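Long-range contacts in large terminase protein (Enterobacteria phage P22, PDB 4DKW), which drives ATP-powered translocation of viral DNA into empty capsids and cuts the genome at the start and end of packaging, this chain being its nuclease domain: residues 25-30 / 47-52; 18-23 / 142-147; 40-45 / 75-80. All coordinates share one frame; numbering follows the deposited sequence.

Interaction 1 (25-30 / 47-52)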
# COMPACT_ATOMS: atom_id res chain seq x y z
N HIS A 25 -12.10 12.99 11.08
CA HIS A 25 -12.12 11.83 11.95
C HIS A 25 -11.65 10.55 11.26
O HIS A 25 -11.62 9.50 11.88
CB HIS A 25 -13.55 11.60 12.49
CG HIS A 25 -14.59 11.58 11.41
ND1 HIS A 25 -15.76 10.87 11.47
CD2 HIS A 25 -14.63 12.17 10.23
CE1 HIS A 25 -16.45 11.03 10.38
NE2 HIS A 25 -15.80 11.82 9.59
N PHE A 26 -11.29 10.63 9.98
CA PHE A 26 -10.72 9.46 9.30
C PHE A 26 -9.28 9.33 9.71
O PHE A 26 -8.66 10.32 10.07
CB PHE A 26 -10.77 9.59 7.77
CG PHE A 26 -12.12 9.28 7.15
CD1 PHE A 26 -13.27 9.30 7.92
CD2 PHE A 26 -12.22 8.97 5.81
CE1 PHE A 26 -14.49 9.02 7.35
CE2 PHE A 26 -13.43 8.69 5.24
CZ PHE A 26 -14.57 8.72 6.00
N TYR A 27 -8.76 8.11 9.68
CA TYR A 27 -7.35 7.87 9.94
C TYR A 27 -6.56 7.74 8.64
O TYR A 27 -7.10 7.31 7.61
CB TYR A 27 -7.18 6.64 10.82
CG TYR A 27 -7.63 6.88 12.23
CD1 TYR A 27 -6.71 6.95 13.26
CD2 TYR A 27 -8.97 7.08 12.53
CE1 TYR A 27 -7.10 7.18 14.56
CE2 TYR A 27 -9.38 7.31 13.82
CZ TYR A 27 -8.45 7.36 14.84
OH TYR A 27 -8.84 7.58 16.14
N VAL A 28 -5.29 8.11 8.69
CA VAL A 28 -4.46 8.19 7.49
C VAL A 28 -3.13 7.47 7.70
O VAL A 28 -2.48 7.65 8.72
CB VAL A 28 -4.16 9.67 7.10
CG1 VAL A 28 -3.33 9.73 5.82
CG2 VAL A 28 -5.45 10.47 6.95
N ILE A 29 -2.74 6.64 6.73
CA ILE A 29 -1.45 5.97 6.76
C ILE A 29 -0.90 5.84 5.34
O ILE A 29 -1.65 5.68 4.39
CB ILE A 29 -1.50 4.59 7.49
CG1 ILE A 29 -0.09 4.06 7.76
CG2 ILE A 29 -2.33 3.57 6.70
CD1 ILE A 29 -0.06 2.78 8.50
N ASP A 30 0.42 5.96 5.22
CA ASP A 30 1.09 5.79 3.94
C ASP A 30 1.83 4.47 3.95
O ASP A 30 2.06 3.87 5.01
CB ASP A 30 2.11 6.93 3.72
CG ASP A 30 1.49 8.14 3.05
OD1 ASP A 30 0.28 8.37 3.24
OD2 ASP A 30 2.22 8.85 2.32
N TRP A 47 -8.74 5.41 6.51
CA TRP A 47 -9.54 4.45 7.27
C TRP A 47 -10.63 5.17 8.07
O TRP A 47 -10.34 5.94 8.99
CB TRP A 47 -8.65 3.63 8.21
CG TRP A 47 -9.34 2.49 8.88
CD1 TRP A 47 -10.54 1.94 8.55
CD2 TRP A 47 -8.84 1.74 10.00
NE1 TRP A 47 -10.84 0.91 9.41
CE2 TRP A 47 -9.82 0.76 10.30
CE3 TRP A 47 -7.69 1.80 10.77
CZ2 TRP A 47 -9.66 -0.16 11.35
CZ3 TRP A 47 -7.53 0.89 11.82
CH2 TRP A 47 -8.51 -0.08 12.10
N ASP A 48 -11.88 4.93 7.70
CA ASP A 48 -13.03 5.33 8.48
C ASP A 48 -13.20 4.21 9.50
O ASP A 48 -13.70 3.15 9.15
CB ASP A 48 -14.26 5.42 7.55
CG ASP A 48 -15.52 5.88 8.27
OD1 ASP A 48 -15.55 5.86 9.52
OD2 ASP A 48 -16.49 6.27 7.59
N LYS A 49 -12.79 4.43 10.74
CA LYS A 49 -12.93 3.39 11.77
C LYS A 49 -14.34 3.16 12.25
O LYS A 49 -14.66 2.08 12.74
CB LYS A 49 -12.05 3.68 12.98
CG LYS A 49 -10.56 3.64 12.70
CD LYS A 49 -9.78 3.57 14.00
CE LYS A 49 -8.31 3.74 13.74
NZ LYS A 49 -7.52 3.79 14.99
N ASP A 50 -15.19 4.18 12.12
CA ASP A 50 -16.60 4.08 12.51
C ASP A 50 -17.39 3.13 11.60
O ASP A 50 -18.04 2.20 12.08
CB ASP A 50 -17.26 5.47 12.54
CG ASP A 50 -16.59 6.41 13.51
OD1 ASP A 50 -16.52 6.09 14.72
OD2 ASP A 50 -16.10 7.48 13.08
N ALA A 51 -17.32 3.36 10.29
CA ALA A 51 -17.94 2.46 9.32
C ALA A 51 -17.04 1.26 9.02
O ALA A 51 -17.50 0.25 8.47
CB ALA A 51 -18.26 3.22 8.04
N ASP A 52 -15.76 1.38 9.39
CA ASP A 52 -14.74 0.35 9.13
C ASP A 52 -14.60 0.15 7.61
O ASP A 52 -14.73 -0.96 7.10
CB ASP A 52 -15.07 -0.95 9.86
CG ASP A 52 -13.83 -1.78 10.15
OD1 ASP A 52 -12.73 -1.43 9.67
OD2 ASP A 52 -13.97 -2.80 10.87
O HOH W 1 -13.04 7.00 12.12
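The open ends of an antiparallel beta hairpin, strands 27-33 and 40-48 of the RNase H-like nuclease domain, meet here at the surface. Tyr27 and Trp47 form a hydrogen-bonded pair. Tyr27 N donates to Trp47 O almost straight, at 176° and 2.8 Å, although it stands above the carbonyl plane; in return Trp47 N reaches Tyr27 O in the carbonyl plane at 2.7 Å. Both side chains leave on the same face of the sheet, and Lys49 lies across them. From its CB, CG (anti to the carbonyl carbon, chi1 -66°) sits over the centre of the Trp47 ring, 3.7 Å above its plane, and also touches Tyr27 CD2. The chain then runs extended and crosses the tyrosine at about a right angle. CD passes near Tyr27 CE2, and CE lies 3.4 Å from the centroid of the Tyr27 ring, almost on its normal, as a CH-pi contact. The tip, NZ, stays over the same face 3.7 Å from that centroid, a cation-pi interaction with the phenol ring. Further round, Asp48 CB sits over one face of the Phe26 ring, displaced toward the rim, and Asp48 OD2 approaches Phe26 CE1. Asp48 OD1 instead turns back to its own chain and takes the N-H of Ala51 in an Asx motif at the start of the turn. This turn brings Asp52 OD1 into the ring plane of Trp47, where it accepts from NE1; Phe54 stacks on the same indole. A single water ties the outer edge together: it donates to His25 O and to Asp50 OD2, and accepts the N-H of Lys49 at 2.9 Å between the water oxygen and Lys49 N.

Interaction 2 (18-23 / 142-147)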
# COMPACT_ATOMS: atom_id res chain seq x y z
N GLN A 18 -15.58 7.88 -6.37
CA GLN A 18 -15.19 9.28 -6.62
C GLN A 18 -14.35 9.83 -5.48
O GLN A 18 -14.68 9.60 -4.31
CB GLN A 18 -16.43 10.17 -6.78
CG GLN A 18 -17.29 9.82 -7.96
CD GLN A 18 -16.64 10.18 -9.28
OE1 GLN A 18 -15.79 11.06 -9.35
NE2 GLN A 18 -17.05 9.50 -10.34
N PRO A 19 -13.27 10.56 -5.80
CA PRO A 19 -12.46 11.23 -4.78
C PRO A 19 -13.27 12.23 -3.95
O PRO A 19 -14.23 12.82 -4.43
CB PRO A 19 -11.41 11.98 -5.61
CG PRO A 19 -11.33 11.23 -6.86
CD PRO A 19 -12.71 10.74 -7.15
N PHE A 20 -12.86 12.41 -2.70
CA PHE A 20 -13.48 13.36 -1.80
C PHE A 20 -12.38 13.83 -0.86
O PHE A 20 -11.29 13.25 -0.85
CB PHE A 20 -14.63 12.71 -1.01
CG PHE A 20 -14.23 11.45 -0.25
CD1 PHE A 20 -13.80 11.51 1.08
CD2 PHE A 20 -14.31 10.20 -0.86
CE1 PHE A 20 -13.44 10.38 1.77
CE2 PHE A 20 -13.95 9.05 -0.17
CZ PHE A 20 -13.51 9.14 1.15
N GLU A 21 -12.65 14.88 -0.10
CA GLU A 21 -11.69 15.34 0.90
C GLU A 21 -11.79 14.54 2.19
O GLU A 21 -12.88 14.20 2.65
CB GLU A 21 -11.89 16.83 1.19
CG GLU A 21 -11.36 17.74 0.11
CD GLU A 21 -11.44 19.19 0.54
OE1 GLU A 21 -11.60 19.44 1.75
OE2 GLU A 21 -11.34 20.07 -0.34
N CYS A 22 -10.64 14.24 2.77
CA CYS A 22 -10.59 13.43 3.99
C CYS A 22 -11.27 14.13 5.18
O CYS A 22 -10.83 15.20 5.61
CB CYS A 22 -9.14 13.10 4.36
SG CYS A 22 -9.03 11.88 5.67
N PRO A 23 -12.33 13.51 5.72
CA PRO A 23 -12.94 14.04 6.95
C PRO A 23 -11.95 14.01 8.12
O PRO A 23 -11.05 13.17 8.15
CB PRO A 23 -14.11 13.07 7.21
CG PRO A 23 -14.40 12.47 5.87
CD PRO A 23 -13.06 12.35 5.20
N LYS A 142 -12.44 0.66 -0.90
CA LYS A 142 -12.65 1.47 -2.08
C LYS A 142 -11.33 2.05 -2.58
O LYS A 142 -10.41 2.31 -1.78
CB LYS A 142 -13.64 2.61 -1.77
CG LYS A 142 -14.96 2.17 -1.19
CD LYS A 142 -15.79 1.44 -2.23
CE LYS A 142 -17.10 0.92 -1.65
NZ LYS A 142 -17.64 -0.18 -2.48
N VAL A 143 -11.24 2.25 -3.90
CA VAL A 143 -10.09 2.91 -4.52
C VAL A 143 -10.56 4.13 -5.30
O VAL A 143 -11.48 4.01 -6.11
CB VAL A 143 -9.33 1.93 -5.45
CG1 VAL A 143 -8.09 2.60 -6.09
CG2 VAL A 143 -8.94 0.69 -4.68
N PHE A 144 -9.96 5.29 -5.06
CA PHE A 144 -10.31 6.50 -5.82
C PHE A 144 -10.09 6.22 -7.30
O PHE A 144 -9.11 5.58 -7.67
CB PHE A 144 -9.43 7.68 -5.40
CG PHE A 144 -9.84 8.34 -4.10
CD1 PHE A 144 -10.72 7.71 -3.22
CD2 PHE A 144 -9.35 9.59 -3.77
CE1 PHE A 144 -11.10 8.32 -2.03
CE2 PHE A 144 -9.72 10.21 -2.59
CZ PHE A 144 -10.60 9.58 -1.72
N ASN A 145 -10.99 6.70 -8.15
CA ASN A 145 -10.85 6.46 -9.59
C ASN A 145 -9.62 7.13 -10.22
O ASN A 145 -9.29 6.87 -11.37
CB ASN A 145 -12.15 6.80 -10.34
CG ASN A 145 -12.56 8.25 -10.18
OD1 ASN A 145 -11.74 9.17 -10.25
ND2 ASN A 145 -13.86 8.47 -9.99
N THR A 146 -8.95 7.98 -9.45
CA THR A 146 -7.74 8.65 -9.89
C THR A 146 -6.47 7.85 -9.57
O THR A 146 -5.36 8.29 -9.86
CB THR A 146 -7.63 10.04 -9.23
OG1 THR A 146 -7.80 9.92 -7.81
CG2 THR A 146 -8.69 10.99 -9.81
N CYS A 147 -6.64 6.66 -8.99
CA CYS A 147 -5.51 5.80 -8.63
C CYS A 147 -5.37 4.68 -9.64
O CYS A 147 -5.36 3.51 -9.26
CB CYS A 147 -5.68 5.21 -7.23
SG CYS A 147 -5.70 6.42 -5.92
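Hydrocarbon contacts dominate where the extended loop 18-23 crosses the end of strand 141-144. Pro19 lies over one face of the Phe144 ring: its CA is 3.7 Å from the ring centroid, close to the normal, a CH-pi contact displaced toward the rim, while Pro19 CB rests 3.7 Å from Phe144 CD2. At the tip of the proline, CG meets OG1 and CG2 of Thr146 end on, and Pro19 CD touches Asn145 OD1 at 3.6 Å.

The aromatic contact is oblique. Phe20 and Phe144 cross at about a right angle along their side chains, with ring planes 58° apart, and Phe20 CE2 comes to 3.5 Å from Phe144 CE1. Phe144 CZ lies over a face of Phe20. Phe20 reaches this place through the crowded torsion that sets CG between its backbone N and carbonyl carbon (chi1 55°). Both rings also meet Trp46 edge-to-face, and Phe20 meets Tyr55 in the same manner, so an aromatic cluster joins the loop to the sheet.

That sheet belongs to the RNase H-like nuclease domain. Strand 16-17 pairs in parallel with strand 141-144, and the chain leaves it directly into the loop; strand 141-144 also runs parallel to strand 53-62. A type I turn, Phe144 to Cys147, closed by Cys147 N to Phe144 O, then leads into helix 148-156.

Polar contact is slight. The Gln18 chain bends at chi2 (-71°), bringing its amide back to the turn, where Asn145 ND2 donates a weak hydrogen bond to Gln18 OE1 at 3.3 Å. The two amide planes are steeply inclined to each other, and Asn145 CG, like Phe20 CG, occupies the crowded position.

Interaction 3 (40-45 / 75-80)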
# COMPACT_ATOMS: atom_id res chain seq x y z
N GLN A 40 9.01 1.44 -7.76
CA GLN A 40 8.63 1.63 -6.37
C GLN A 40 7.19 2.15 -6.34
O GLN A 40 6.67 2.67 -7.34
CB GLN A 40 9.58 2.61 -5.67
CG GLN A 40 9.51 4.04 -6.18
CD GLN A 40 10.38 4.97 -5.35
OE1 GLN A 40 10.07 5.26 -4.19
NE2 GLN A 40 11.48 5.43 -5.93
N ALA A 41 6.53 2.00 -5.19
CA ALA A 41 5.20 2.58 -5.00
C ALA A 41 5.09 3.27 -3.64
O ALA A 41 5.57 2.75 -2.64
CB ALA A 41 4.11 1.52 -5.15
N HIS A 42 4.47 4.44 -3.63
CA HIS A 42 4.09 5.07 -2.37
C HIS A 42 2.58 5.32 -2.41
O HIS A 42 2.09 5.94 -3.35
CB HIS A 42 4.84 6.39 -2.16
CG HIS A 42 4.73 6.92 -0.76
ND1 HIS A 42 5.62 6.56 0.24
CD2 HIS A 42 3.83 7.74 -0.18
CE1 HIS A 42 5.27 7.16 1.36
NE2 HIS A 42 4.20 7.88 1.13
N ILE A 43 1.86 4.84 -1.40
CA ILE A 43 0.40 4.95 -1.39
C ILE A 43 -0.09 5.63 -0.13
O ILE A 43 0.64 5.75 0.85
CB ILE A 43 -0.31 3.56 -1.51
CG1 ILE A 43 0.00 2.67 -0.30
CG2 ILE A 43 0.11 2.87 -2.82
CD1 ILE A 43 -0.99 2.76 0.91
N GLN A 44 -1.34 6.08 -0.16
CA GLN A 44 -1.98 6.61 1.03
C GLN A 44 -3.36 5.97 1.17
O GLN A 44 -4.15 5.94 0.23
CB GLN A 44 -2.10 8.14 1.01
CG GLN A 44 -2.75 8.71 2.27
CD GLN A 44 -2.63 10.22 2.35
OE1 GLN A 44 -3.59 10.94 2.11
NE2 GLN A 44 -1.44 10.70 2.70
N LEU A 45 -3.62 5.46 2.36
CA LEU A 45 -4.84 4.77 2.65
C LEU A 45 -5.58 5.57 3.71
O LEU A 45 -4.97 6.05 4.68
CB LEU A 45 -4.46 3.38 3.18
CG LEU A 45 -5.45 2.25 3.33
CD1 LEU A 45 -6.10 1.89 1.98
CD2 LEU A 45 -4.69 1.07 3.91
N LYS A 75 5.32 14.47 -1.60
CA LYS A 75 5.36 15.14 -0.29
C LYS A 75 4.13 15.99 0.02
O LYS A 75 3.81 16.21 1.18
CB LYS A 75 6.62 15.98 -0.10
CG LYS A 75 6.80 17.13 -1.08
CD LYS A 75 8.14 17.79 -0.86
CE LYS A 75 8.39 18.91 -1.86
NZ LYS A 75 7.37 19.98 -1.72
N SER A 76 3.45 16.46 -1.03
CA SER A 76 2.24 17.28 -0.85
C SER A 76 1.18 16.53 -0.05
O SER A 76 0.48 17.14 0.77
CB SER A 76 1.68 17.77 -2.19
OG SER A 76 1.40 16.69 -3.07
N TRP A 77 1.05 15.23 -0.29
CA TRP A 77 0.12 14.40 0.48
C TRP A 77 0.79 13.48 1.52
O TRP A 77 0.15 13.08 2.51
CB TRP A 77 -0.86 13.62 -0.43
CG TRP A 77 -0.27 12.87 -1.60
CD1 TRP A 77 -0.08 13.35 -2.87
CD2 TRP A 77 0.17 11.50 -1.63
NE1 TRP A 77 0.47 12.37 -3.68
CE2 TRP A 77 0.63 11.23 -2.94
CE3 TRP A 77 0.24 10.48 -0.67
CZ2 TRP A 77 1.13 9.98 -3.31
CZ3 TRP A 77 0.74 9.24 -1.05
CH2 TRP A 77 1.18 9.00 -2.35
N ALA A 78 2.06 13.15 1.30
CA ALA A 78 2.77 12.21 2.17
C ALA A 78 3.35 12.87 3.43
O ALA A 78 3.73 12.18 4.37
CB ALA A 78 3.87 11.50 1.39
N ASN A 79 3.42 14.20 3.44
CA ASN A 79 4.05 14.93 4.54
C ASN A 79 3.44 14.61 5.91
O ASN A 79 2.23 14.73 6.09
CB ASN A 79 3.99 16.43 4.26
CG ASN A 79 4.89 17.22 5.19
OD1 ASN A 79 5.95 16.75 5.60
ND2 ASN A 79 4.47 18.43 5.51
N LYS A 80 4.30 14.19 6.84
CA LYS A 80 3.93 13.89 8.23
C LYS A 80 3.11 12.62 8.44
O LYS A 80 2.76 12.29 9.57
CB LYS A 80 3.26 15.10 8.91
CG LYS A 80 4.21 16.17 9.37
CD LYS A 80 3.88 17.51 8.74
CE LYS A 80 2.43 17.91 9.00
NZ LYS A 80 2.10 19.25 8.42
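Trp77, in the last turn of helix 67-78, presses the rim of its indole onto strand 40-48, where the helix packs against the central sheet of the RNase H-like fold. The tight part is at the six-membered ring. Trp77 CH2 comes 3.3 Å from His42 O at the ring edge, Trp77 CZ3 lies 3.5 Å from His42 CD2 in the imidazole plane, and Trp77 CZ3 also meets Gln44 CB at 3.7 Å. The two rings are inclined at 46°. Trp77 gets there with CG wedged between its backbone N and carbonyl carbon (chi1 48°), whereas His42 and Gln44 both project with CG anti to their backbone N. Ala78 CB lies 3.6 Å from His42 NE2. The outer side is looser: Lys75 and Ser76 are exposed and make no contact with the strand, and Trp77 itself is partly exposed. Ile43 points the other way, toward helix 171-181, its side chain about 8 Å from those of the metal ligands Asp33 and Asp171. Gln44 supplies the one direct hydrogen bond, NE2 to Trp77 O at 2.9 Å, bent to 140° and arriving above the carbonyl plane. Its NE2 also bonds Asp30 OD1, and its OE1 bonds Trp46 NE1, so the buried amide is held at both ends. His42 NE2 bonds Asp30 OD2 and ND1 bonds Gln32 OE1; with an acceptor at each nitrogen, the imidazole is probably protonated and would offset the buried Asp30 carboxylate.

In the fold
All three contacts reach the same mixed sheet of the nuclease domain, with centres 13 to 16 Å apart. Interaction 2 closes the longest loop, and both other contacts are nested inside it; interactions 1 and 3 alternate along the chain and share strand 40-48. Interaction 1 touches interaction 2 through Phe26 and Phe20, and meets interaction 3 through the side chain of Asp30 and through the backbone bond from Leu45 N to Ile29 O. Interactions 2 and 3 do not touch. Interactions 1 and 2 lie at the surface, away from the metal site; interaction 3 is buried, on strand 40-48, whose neighbour 27-33 ends at the magnesium ligand Asp33.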